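Local coordinates for sortase family protein (PDB 4D7W) that probably acts as a class C sortase, a transpeptidase involved in assembling the type 2B pilus of Group B Streptococcus, at residues I68-I73 with K126-D131; D103-I108 with G165-T170; Y142-D147 with G188-N193; I149-P154 with N180-L185. One frame throughout, in Å; residues are numbered along the deposited sequence.

Interaction 1. Residues I68-I73 with K126-D131; sequences IPKINI and KLKVGD
Lys70 places CG anti to its backbone N (chi1 -170°) and runs fully extended beyond it, while Asp131 keeps its own CG beside the backbone N (chi1 -68°), and the two side chains meet at about a right angle. The contact joins two loops of the sortase beta-barrel: the hairpin connection between strands 62-68 and 73-79, which carries a G1 beta bulge with Asn72 and Ile73 facing Ile68, and the type II beta turn from Lys128 to Asp131 that leads into strand 132-137. Where they meet, Lys70 NZ forms a salt bridge with Asp131 OD2 at 2.7 Å, approaching the carboxylate on its syn side. The same ammonium group donates to Lys126 O at 3.1 Å, so two acceptors from the opposing loop grip it. Asp131 OD2 is also shared, since Lys128 N donates to it from above the carboxylate plane at 2.8 Å, and one carboxylate oxygen thus ties the turn to itself and to the hairpin. Lys128 NZ lies 4.5 Å from Lys70 NZ, a like-charge neighbour whose repulsion the carboxylate would be expected to moderate. Beneath this polar layer the contact turns apolar and buried: Ile68 CG2 touches Leu127 CD2 at 3.9 Å, the two side chains crossing at about a right angle, and Ile68 also packs on Phe121. Backbone bonds from Gly130 and Asp131 to Val146 tie the turn to strand 140-152. Farther along the hairpin loop, the CG2 methyl of Ile71 rests against Lys126 CB at 3.8 Å.

Interaction 2. Residues D103-I108 with G165-T170; sequences DSTHSI and GKDYQT
His106 and Tyr168 are partners in register on neighbouring parallel strands, and their side chains cross at a slant. Their rings form a T-shaped (edge-to-face) pair, the edge of Tyr168 directed at the face of His106 with the planes 65° apart. A closer touch comes from the CB of Tyr168, which lies over the same imidazole as a CH-pi contact, 3.8 Å from its centroid. At the ring edge His106 NE2 shares a 2.7 Å hydrogen bond with Thr170 OG1, and His106 ND1 is bonded to Gln161 O, which fixes the ring's rotation. The opposite sheet face carries Thr105, Asp167, Ser107 and Gln169. Thr105 and Asp167 point the same way, but their strongest polar partners lie outside the two segments: Thr105 OG1 bonds Gly102 O, and Asp167 reaches Tyr144 and Arg190. Water 1 also donates to Thr105 OG1 (2.7 Å) and to Tyr168 O (2.8 Å). Just before the strands begin, Gly165 N makes a nearly straight 2.9 Å bond to Ser104 OG, which donates to Asp103 OD2. The backbones pair through Thr105 N to Lys166 O, Tyr168 N to Thr105 O, Ser107 N to Tyr168 O and Thr170 N to Ser107 O, parallel pairing being the exception in this sortase barrel. The loop holding Ser97 flanks strand 105-115, and Met39 lies against His106; beyond strand 167-175 comes strand 182-191, whose Arg187 makes a cation-pi contact with Tyr168.

Interaction 3. Residues Y142-D147 with G188-N193; sequences YTYQVD and GHRVPN
Three main-chain hydrogen bonds join Tyr142-Asp147 to Gly188-Asn193: Val191 N to Thr143 O, and a reciprocal pair between Gln145 and His189. Gly188 lies where the strands come closest, its CA 4.0 Å from Val146 CA. Side-chain hydrogen bonds grip both ends. At one, Thr143 OG1 donates to Asn193 OD1 at 2.6 Å; at the other, His189 ND1 donates to Asp147 OD2 at 2.8 Å. Asp147 OD2 lies near the imidazole plane, the ring nitrogen meeting it on the anti side, 31° out of the carboxylate plane; Asp147 OD1 forms a salt bridge with Arg187. Strands 140-152 and 182-191 pair antiparallel here in the sortase beta-barrel, twisted so that their short axes run at 139°. Water 2 accepts from Thr143 N and Arg190 NE and donates to Val191 O and Asn193 OD1. Among the packing contacts, Tyr142 CD2 sits 3.4 Å above one face of the Arg190 guanidinium, offset toward its rim, the planes 55° apart. The Arg190 chain, bent at chi2, runs past the Tyr144 ring with CD 3.7 Å from CZ; Asp167 OD2 salt-bridges Arg190 NH1, while its OD1 bonds Tyr144 OH. On the opposite sheet face the CG2 methyls of Thr143 and Val191 touch at 3.6 Å.

Interaction 4. Residues I149-P154 with N180-L185; sequences IRTVKP and NTHRLL
Antiparallel strand pairing joins Ile149-Pro154 to Asn180-Leu185, where strands 140-152 and 182-191 extend to the margin of the sortase beta-barrel, their local axes at 168°. Arg150 with Leu185 and Val152 with Arg183 are the hydrogen-bonded pairs, each closed by two nearly straight main-chain bonds, and Thr151 with Leu184 is the non-hydrogen-bonded pair between them. Val152 and Leu185, both buried, share a face with Arg150 and Arg183; Val152 CG2 meets Leu185 CD1 at 3.9 Å, the side chains crossing at about a right angle, and both pack on Asp159. Leu184, on the other face, reaches back with CD1 to Ile149 CG2, also 3.9 Å away, the chains lying alongside. Beyond the paired residues Pro154 CG sits over the centre of the Arg183 guanidinium, 4.2 Å above its plane. Arg183 is bent at chi2 (-62°), which curls its end back along its own strand and lets NH1 donate to His182 O at 2.9 Å. The same side chain touches Cys174 on strand 167-175, as in sortases, where a cysteine and an arginine on adjacent strands line the active site; Cys174 and Arg183 are probably that pair. Thr181 and His182 both face Thr175, making a classic beta bulge where the strand begins. His182 CB packs against Thr151 CG2, and its ring is tethered at the edge by a 2.7 Å hydrogen bond between His182 ND1 and Thr181 OG1.

In the fold
Interaction 2 is the buried member of the set; the other three are partly buried, and interaction 4 lies farther out than the rest, about 17 Å from the centre of the chain. Interactions 3 and 4 use the same two strands, 140-152 and 182-191, at different places: the first adds polar side chains and bound water to its backbone bonds, the second adds mainly aliphatic packing. Strand 167-175 brings interaction 2 against interaction 3 through the acid of Asp167. Interaction 1 joins loops instead of strands and trades backbone pairing for a salt bridge, yet it abuts interaction 3 at Val146 and interaction 4 at Ile149 CD1.

Interaction 1. Residues I68-I73 with K126-D131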
# COMPACT_ATOMS: atom_id res chain seq x y z
N ILE A 68 -10.57 2.11 4.90
CA ILE A 68 -10.92 0.91 5.65
C ILE A 68 -12.13 1.21 6.51
O ILE A 68 -12.01 1.43 7.73
CB ILE A 68 -9.76 0.43 6.54
CG1 ILE A 68 -8.45 0.50 5.77
CG2 ILE A 68 -10.03 -0.98 7.05
CD1 ILE A 68 -7.26 0.07 6.57
N PRO A 69 -13.31 1.23 5.87
CA PRO A 69 -14.61 1.62 6.44
C PRO A 69 -14.88 0.99 7.78
O PRO A 69 -15.46 1.65 8.64
CB PRO A 69 -15.60 1.11 5.39
CG PRO A 69 -14.86 1.25 4.11
CD PRO A 69 -13.43 0.88 4.44
N LYS A 70 -14.49 -0.26 7.97
CA LYS A 70 -14.82 -0.96 9.19
C LYS A 70 -14.20 -0.29 10.42
O LYS A 70 -14.80 -0.26 11.49
CB LYS A 70 -14.39 -2.42 9.12
CG LYS A 70 -14.94 -3.23 10.28
CD LYS A 70 -14.46 -4.66 10.26
CE LYS A 70 -15.20 -5.48 11.30
NZ LYS A 70 -14.67 -6.87 11.37
N ILE A 71 -13.00 0.27 10.27
CA ILE A 71 -12.31 0.90 11.39
C ILE A 71 -12.13 2.40 11.19
O ILE A 71 -11.33 3.03 11.88
CB ILE A 71 -10.93 0.25 11.65
CG1 ILE A 71 -10.02 0.44 10.43
CG2 ILE A 71 -11.09 -1.22 11.99
CD1 ILE A 71 -8.69 -0.29 10.53
N ASN A 72 -12.87 2.96 10.24
CA ASN A 72 -12.93 4.41 10.02
C ASN A 72 -11.58 5.06 9.74
O ASN A 72 -11.23 6.12 10.29
CB ASN A 72 -13.57 5.09 11.23
CG ASN A 72 -14.91 4.48 11.59
OD1 ASN A 72 -15.03 3.72 12.56
ND2 ASN A 72 -15.94 4.79 10.80
N ILE A 73 -10.82 4.41 8.86
CA ILE A 73 -9.54 4.92 8.43
C ILE A 73 -9.63 5.39 6.99
O ILE A 73 -10.12 4.68 6.11
CB ILE A 73 -8.43 3.85 8.56
CG1 ILE A 73 -8.17 3.51 10.02
CG2 ILE A 73 -7.16 4.32 7.85
CD1 ILE A 73 -7.66 4.68 10.87
N LYS A 126 -8.93 -5.30 14.35
CA LYS A 126 -10.39 -5.46 14.29
C LYS A 126 -10.82 -6.11 12.96
O LYS A 126 -11.94 -6.62 12.84
CB LYS A 126 -11.10 -4.12 14.48
CG LYS A 126 -10.83 -3.41 15.82
CD LYS A 126 -11.31 -4.21 17.01
CE LYS A 126 -11.27 -3.39 18.31
NZ LYS A 126 -9.89 -2.92 18.68
N LEU A 127 -9.94 -6.09 11.97
CA LEU A 127 -10.23 -6.69 10.67
C LEU A 127 -10.32 -8.20 10.74
O LEU A 127 -9.59 -8.85 11.48
CB LEU A 127 -9.18 -6.30 9.65
CG LEU A 127 -9.14 -4.81 9.29
CD1 LEU A 127 -8.10 -4.54 8.21
CD2 LEU A 127 -10.51 -4.36 8.84
N LYS A 128 -11.21 -8.75 9.92
CA LYS A 128 -11.54 -10.16 9.95
C LYS A 128 -11.54 -10.73 8.52
O LYS A 128 -11.73 -9.97 7.57
CB LYS A 128 -12.91 -10.34 10.61
CG LYS A 128 -13.17 -11.69 11.19
CD LYS A 128 -14.41 -11.65 12.07
CE LYS A 128 -14.36 -10.47 13.04
NZ LYS A 128 -15.56 -10.45 13.94
N VAL A 129 -11.32 -12.03 8.36
CA VAL A 129 -11.46 -12.63 7.02
C VAL A 129 -12.82 -12.24 6.43
O VAL A 129 -13.84 -12.26 7.12
CB VAL A 129 -11.35 -14.18 7.05
CG1 VAL A 129 -11.60 -14.76 5.66
CG2 VAL A 129 -10.01 -14.62 7.57
N GLY A 130 -12.82 -11.85 5.16
CA GLY A 130 -14.04 -11.36 4.53
C GLY A 130 -14.21 -9.85 4.44
O GLY A 130 -14.92 -9.36 3.58
N ASP A 131 -13.57 -9.11 5.35
CA ASP A 131 -13.68 -7.65 5.34
C ASP A 131 -12.99 -7.09 4.11
O ASP A 131 -12.11 -7.74 3.55
CB ASP A 131 -13.10 -7.05 6.62
CG ASP A 131 -13.93 -7.39 7.85
OD1 ASP A 131 -15.13 -7.70 7.69
OD2 ASP A 131 -13.39 -7.33 8.98

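Interaction 2. Residues D103-I108 with G165-T170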
# COMPACT_ATOMS: atom_id res chain seq x y z
N ASP A 103 -1.72 -9.09 -12.22
CA ASP A 103 -1.37 -10.49 -12.06
C ASP A 103 0.03 -10.64 -11.45
O ASP A 103 0.96 -9.91 -11.82
CB ASP A 103 -1.45 -11.19 -13.41
CG ASP A 103 -0.94 -12.62 -13.35
OD1 ASP A 103 -1.72 -13.51 -12.93
OD2 ASP A 103 0.23 -12.85 -13.73
N SER A 104 0.19 -11.61 -10.54
CA SER A 104 1.48 -11.92 -9.95
C SER A 104 2.09 -10.70 -9.25
O SER A 104 3.23 -10.32 -9.52
CB SER A 104 2.44 -12.42 -11.04
OG SER A 104 1.98 -13.63 -11.62
N THR A 105 1.32 -10.06 -8.36
CA THR A 105 1.80 -8.88 -7.64
C THR A 105 1.52 -9.03 -6.16
O THR A 105 0.64 -9.78 -5.76
CB THR A 105 1.17 -7.57 -8.16
OG1 THR A 105 -0.26 -7.63 -8.01
CG2 THR A 105 1.52 -7.35 -9.64
N HIS A 106 2.29 -8.34 -5.33
CA HIS A 106 2.02 -8.32 -3.90
C HIS A 106 2.51 -6.99 -3.39
O HIS A 106 3.71 -6.72 -3.36
CB HIS A 106 2.70 -9.49 -3.17
CG HIS A 106 2.28 -9.63 -1.74
ND1 HIS A 106 2.63 -10.71 -0.95
CD2 HIS A 106 1.52 -8.82 -0.95
CE1 HIS A 106 2.12 -10.56 0.26
NE2 HIS A 106 1.45 -9.42 0.29
N SER A 107 1.56 -6.13 -3.07
CA SER A 107 1.83 -4.80 -2.55
C SER A 107 1.78 -4.85 -1.02
O SER A 107 0.88 -5.47 -0.45
CB SER A 107 0.80 -3.81 -3.09
OG SER A 107 1.18 -2.48 -2.79
N ILE A 108 2.72 -4.18 -0.36
CA ILE A 108 2.76 -4.15 1.10
C ILE A 108 2.71 -2.72 1.62
O ILE A 108 3.53 -1.89 1.23
CB ILE A 108 4.01 -4.83 1.63
CG1 ILE A 108 4.06 -6.29 1.18
CG2 ILE A 108 4.06 -4.78 3.18
CD1 ILE A 108 5.40 -6.97 1.41
N GLY A 165 0.34 -15.63 -10.34
CA GLY A 165 -1.08 -15.82 -10.57
C GLY A 165 -2.00 -15.35 -9.45
O GLY A 165 -3.19 -15.68 -9.43
N LYS A 166 -1.43 -14.62 -8.49
CA LYS A 166 -2.18 -13.99 -7.40
C LYS A 166 -1.97 -12.47 -7.38
O LYS A 166 -0.92 -11.98 -7.78
CB LYS A 166 -1.78 -14.57 -6.04
CG LYS A 166 -2.17 -16.04 -5.86
CD LYS A 166 -3.67 -16.19 -5.64
CE LYS A 166 -4.08 -17.64 -5.53
NZ LYS A 166 -5.57 -17.73 -5.51
N ASP A 167 -2.99 -11.75 -6.91
CA ASP A 167 -2.96 -10.29 -6.74
C ASP A 167 -3.25 -9.99 -5.26
O ASP A 167 -4.41 -9.97 -4.84
CB ASP A 167 -3.99 -9.63 -7.67
CG ASP A 167 -4.00 -8.11 -7.58
OD1 ASP A 167 -3.46 -7.52 -6.60
OD2 ASP A 167 -4.58 -7.49 -8.50
N TYR A 168 -2.18 -9.78 -4.48
CA TYR A 168 -2.23 -9.63 -3.02
C TYR A 168 -1.87 -8.23 -2.56
O TYR A 168 -1.02 -7.58 -3.16
CB TYR A 168 -1.26 -10.60 -2.34
CG TYR A 168 -1.68 -12.06 -2.32
CD1 TYR A 168 -3.00 -12.42 -2.06
CD2 TYR A 168 -0.75 -13.07 -2.54
CE1 TYR A 168 -3.39 -13.76 -2.03
CE2 TYR A 168 -1.14 -14.41 -2.52
CZ TYR A 168 -2.45 -14.74 -2.26
OH TYR A 168 -2.82 -16.05 -2.23
N GLN A 169 -2.49 -7.79 -1.47
CA GLN A 169 -2.03 -6.61 -0.76
C GLN A 169 -2.05 -6.91 0.74
O GLN A 169 -3.06 -7.38 1.25
CB GLN A 169 -2.89 -5.40 -1.10
CG GLN A 169 -2.41 -4.06 -0.54
CD GLN A 169 -3.14 -2.89 -1.17
OE1 GLN A 169 -4.06 -2.34 -0.57
NE2 GLN A 169 -2.75 -2.53 -2.40
N THR A 170 -0.94 -6.67 1.42
CA THR A 170 -0.86 -6.93 2.86
C THR A 170 -0.71 -5.62 3.62
O THR A 170 0.06 -4.74 3.21
CB THR A 170 0.33 -7.85 3.20
OG1 THR A 170 0.10 -9.13 2.61
CG2 THR A 170 0.50 -8.04 4.72
O HOH W 1 -0.51 -6.37 -5.58

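Interaction 3. Residues Y142-D147 with G188-N193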
# COMPACT_ATOMS: atom_id res chain seq x y z
N TYR A 142 -9.34 0.30 -6.24
CA TYR A 142 -8.80 -1.05 -6.15
C TYR A 142 -9.27 -1.68 -4.85
O TYR A 142 -8.98 -1.16 -3.79
CB TYR A 142 -7.27 -1.04 -6.22
CG TYR A 142 -6.78 -0.41 -7.48
CD1 TYR A 142 -6.70 0.97 -7.61
CD2 TYR A 142 -6.43 -1.20 -8.58
CE1 TYR A 142 -6.29 1.57 -8.79
CE2 TYR A 142 -6.01 -0.61 -9.76
CZ TYR A 142 -5.94 0.77 -9.85
OH TYR A 142 -5.51 1.35 -11.01
N THR A 143 -9.98 -2.80 -4.94
CA THR A 143 -10.58 -3.40 -3.75
C THR A 143 -9.89 -4.69 -3.36
O THR A 143 -9.59 -5.53 -4.21
CB THR A 143 -12.06 -3.68 -3.97
OG1 THR A 143 -12.67 -2.52 -4.54
CG2 THR A 143 -12.74 -4.07 -2.65
N TYR A 144 -9.65 -4.85 -2.06
CA TYR A 144 -9.00 -6.03 -1.52
C TYR A 144 -9.83 -6.59 -0.38
O TYR A 144 -10.48 -5.85 0.35
CB TYR A 144 -7.56 -5.71 -1.04
CG TYR A 144 -6.65 -5.54 -2.24
CD1 TYR A 144 -6.56 -4.33 -2.89
CD2 TYR A 144 -5.92 -6.62 -2.73
CE1 TYR A 144 -5.76 -4.18 -4.04
CE2 TYR A 144 -5.12 -6.49 -3.86
CZ TYR A 144 -5.03 -5.26 -4.51
OH TYR A 144 -4.25 -5.13 -5.62
N GLN A 145 -9.82 -7.91 -0.25
CA GLN A 145 -10.64 -8.60 0.74
C GLN A 145 -9.77 -9.47 1.64
O GLN A 145 -8.97 -10.27 1.15
CB GLN A 145 -11.72 -9.43 0.03
CG GLN A 145 -12.41 -10.41 0.93
CD GLN A 145 -13.38 -11.28 0.18
OE1 GLN A 145 -13.24 -12.49 0.14
NE2 GLN A 145 -14.36 -10.65 -0.43
N VAL A 146 -9.92 -9.33 2.96
CA VAL A 146 -9.06 -10.05 3.88
C VAL A 146 -9.24 -11.54 3.69
O VAL A 146 -10.36 -12.03 3.69
CB VAL A 146 -9.36 -9.69 5.35
CG1 VAL A 146 -8.43 -10.47 6.29
CG2 VAL A 146 -9.20 -8.21 5.57
N ASP A 147 -8.13 -12.25 3.52
CA ASP A 147 -8.23 -13.70 3.39
C ASP A 147 -7.23 -14.41 4.29
O ASP A 147 -7.26 -15.63 4.39
CB ASP A 147 -8.05 -14.15 1.93
CG ASP A 147 -6.62 -13.97 1.39
OD1 ASP A 147 -5.66 -13.75 2.16
OD2 ASP A 147 -6.45 -14.09 0.15
N GLY A 188 -4.94 -9.42 1.99
CA GLY A 188 -6.18 -9.44 1.23
C GLY A 188 -5.88 -9.76 -0.23
O GLY A 188 -4.75 -9.58 -0.68
N HIS A 189 -6.88 -10.26 -0.96
CA HIS A 189 -6.70 -10.47 -2.40
C HIS A 189 -7.62 -9.55 -3.17
O HIS A 189 -8.66 -9.15 -2.65
CB HIS A 189 -6.96 -11.93 -2.80
CG HIS A 189 -8.33 -12.42 -2.46
ND1 HIS A 189 -8.61 -13.11 -1.30
CD2 HIS A 189 -9.51 -12.32 -3.12
CE1 HIS A 189 -9.89 -13.42 -1.27
NE2 HIS A 189 -10.46 -12.95 -2.36
N ARG A 190 -7.24 -9.23 -4.40
CA ARG A 190 -8.04 -8.38 -5.28
C ARG A 190 -9.42 -8.96 -5.54
O ARG A 190 -9.55 -10.13 -5.91
CB ARG A 190 -7.33 -8.18 -6.62
CG ARG A 190 -8.00 -7.14 -7.48
CD ARG A 190 -7.52 -5.74 -7.17
NE ARG A 190 -7.93 -4.85 -8.25
CZ ARG A 190 -7.24 -4.67 -9.36
NH1 ARG A 190 -6.07 -5.29 -9.54
NH2 ARG A 190 -7.69 -3.84 -10.30
N VAL A 191 -10.45 -8.14 -5.37
CA VAL A 191 -11.82 -8.53 -5.69
C VAL A 191 -12.40 -7.41 -6.53
O VAL A 191 -11.83 -6.33 -6.56
CB VAL A 191 -12.68 -8.78 -4.42
CG1 VAL A 191 -12.13 -9.95 -3.64
CG2 VAL A 191 -12.73 -7.55 -3.53
N PRO A 192 -13.52 -7.65 -7.24
CA PRO A 192 -14.17 -6.60 -8.03
C PRO A 192 -14.62 -5.41 -7.17
O PRO A 192 -14.98 -5.60 -6.00
CB PRO A 192 -15.39 -7.31 -8.65
CG PRO A 192 -15.02 -8.74 -8.69
CD PRO A 192 -14.15 -8.97 -7.45
N ASN A 193 -14.60 -4.19 -7.72
CA ASN A 193 -15.12 -3.04 -6.98
C ASN A 193 -16.62 -3.13 -6.71
O ASN A 193 -17.37 -3.72 -7.49
CB ASN A 193 -14.83 -1.74 -7.75
CG ASN A 193 -13.36 -1.46 -7.84
OD1 ASN A 193 -12.57 -2.00 -7.06
ND2 ASN A 193 -12.98 -0.61 -8.79
O HOH W 2 -10.70 -4.13 -7.40
O HOH W 3 -13.06 -13.67 -3.12

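Interaction 4. Residues I149-P154 with N180-L185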
# COMPACT_ATOMS: atom_id res chain seq x y z
N ILE A 149 -4.86 -13.66 8.15
CA ILE A 149 -4.33 -12.81 9.21
C ILE A 149 -3.27 -13.56 10.00
O ILE A 149 -3.56 -14.61 10.57
CB ILE A 149 -5.45 -12.34 10.16
CG1 ILE A 149 -6.55 -11.64 9.35
CG2 ILE A 149 -4.88 -11.42 11.22
CD1 ILE A 149 -7.78 -11.28 10.15
N ARG A 150 -2.03 -13.05 10.02
CA ARG A 150 -0.94 -13.74 10.71
C ARG A 150 -0.15 -12.80 11.60
O ARG A 150 0.07 -11.63 11.25
CB ARG A 150 0.04 -14.39 9.72
CG ARG A 150 -0.54 -15.42 8.78
CD ARG A 150 -0.11 -16.82 9.18
NE ARG A 150 -0.58 -17.83 8.23
CZ ARG A 150 -1.84 -18.24 8.14
NH1 ARG A 150 -2.77 -17.73 8.94
NH2 ARG A 150 -2.18 -19.17 7.25
N THR A 151 0.30 -13.33 12.73
CA THR A 151 1.24 -12.64 13.61
C THR A 151 2.59 -13.36 13.57
O THR A 151 2.66 -14.57 13.80
CB THR A 151 0.71 -12.59 15.03
OG1 THR A 151 -0.54 -11.90 15.01
CG2 THR A 151 1.68 -11.85 15.95
N VAL A 152 3.65 -12.62 13.27
CA VAL A 152 4.95 -13.21 12.98
C VAL A 152 6.08 -12.42 13.60
O VAL A 152 5.91 -11.25 13.93
CB VAL A 152 5.19 -13.32 11.45
CG1 VAL A 152 4.03 -14.05 10.78
CG2 VAL A 152 5.40 -11.93 10.82
N LYS A 153 7.23 -13.06 13.77
CA LYS A 153 8.43 -12.38 14.21
C LYS A 153 8.90 -11.39 13.15
O LYS A 153 8.67 -11.60 11.96
CB LYS A 153 9.56 -13.37 14.52
CG LYS A 153 9.25 -14.34 15.64
CD LYS A 153 10.53 -14.90 16.22
CE LYS A 153 10.25 -16.01 17.22
NZ LYS A 153 9.72 -17.23 16.54
N PRO A 154 9.54 -10.30 13.58
CA PRO A 154 9.99 -9.24 12.68
C PRO A 154 10.81 -9.73 11.49
O PRO A 154 10.72 -9.13 10.42
CB PRO A 154 10.84 -8.35 13.59
CG PRO A 154 10.23 -8.53 14.93
CD PRO A 154 9.82 -9.98 14.99
N ASN A 180 4.89 -4.34 20.65
CA ASN A 180 5.61 -4.20 19.38
C ASN A 180 6.77 -5.16 19.19
O ASN A 180 7.78 -4.81 18.58
CB ASN A 180 6.11 -2.76 19.25
CG ASN A 180 5.00 -1.75 19.42
OD1 ASN A 180 3.97 -1.81 18.74
ND2 ASN A 180 5.18 -0.81 20.36
N THR A 181 6.62 -6.37 19.69
CA THR A 181 7.62 -7.42 19.52
C THR A 181 7.40 -8.18 18.21
O THR A 181 8.33 -8.79 17.68
CB THR A 181 7.58 -8.42 20.67
OG1 THR A 181 6.25 -8.95 20.79
CG2 THR A 181 7.98 -7.76 21.99
N HIS A 182 6.18 -8.14 17.70
CA HIS A 182 5.80 -8.90 16.52
C HIS A 182 5.20 -8.02 15.44
O HIS A 182 5.00 -6.82 15.62
CB HIS A 182 4.79 -9.98 16.88
CG HIS A 182 5.39 -11.09 17.67
ND1 HIS A 182 5.97 -10.90 18.90
CD2 HIS A 182 5.53 -12.41 17.39
CE1 HIS A 182 6.42 -12.05 19.36
NE2 HIS A 182 6.17 -12.98 18.46
N ARG A 183 4.88 -8.64 14.31
CA ARG A 183 4.23 -7.93 13.23
C ARG A 183 2.90 -8.60 12.95
O ARG A 183 2.80 -9.83 12.81
CB ARG A 183 5.12 -7.90 11.98
CG ARG A 183 6.50 -7.26 12.22
CD ARG A 183 6.39 -5.78 12.64
NE ARG A 183 7.68 -5.17 12.99
CZ ARG A 183 8.09 -4.90 14.23
NH1 ARG A 183 7.32 -5.19 15.28
NH2 ARG A 183 9.27 -4.33 14.44
N LEU A 184 1.86 -7.78 12.88
CA LEU A 184 0.55 -8.24 12.47
C LEU A 184 0.43 -8.06 10.94
O LEU A 184 0.60 -6.95 10.44
CB LEU A 184 -0.55 -7.45 13.19
CG LEU A 184 -1.97 -7.79 12.76
CD1 LEU A 184 -2.30 -9.24 13.10
CD2 LEU A 184 -2.95 -6.84 13.41
N LEU A 185 0.17 -9.15 10.23
CA LEU A 185 0.04 -9.08 8.77
C LEU A 185 -1.38 -9.39 8.35
O LEU A 185 -1.86 -10.49 8.58
CB LEU A 185 0.99 -10.06 8.08
CG LEU A 185 2.43 -10.19 8.57
CD1 LEU A 185 3.17 -11.21 7.72
CD2 LEU A 185 3.11 -8.84 8.51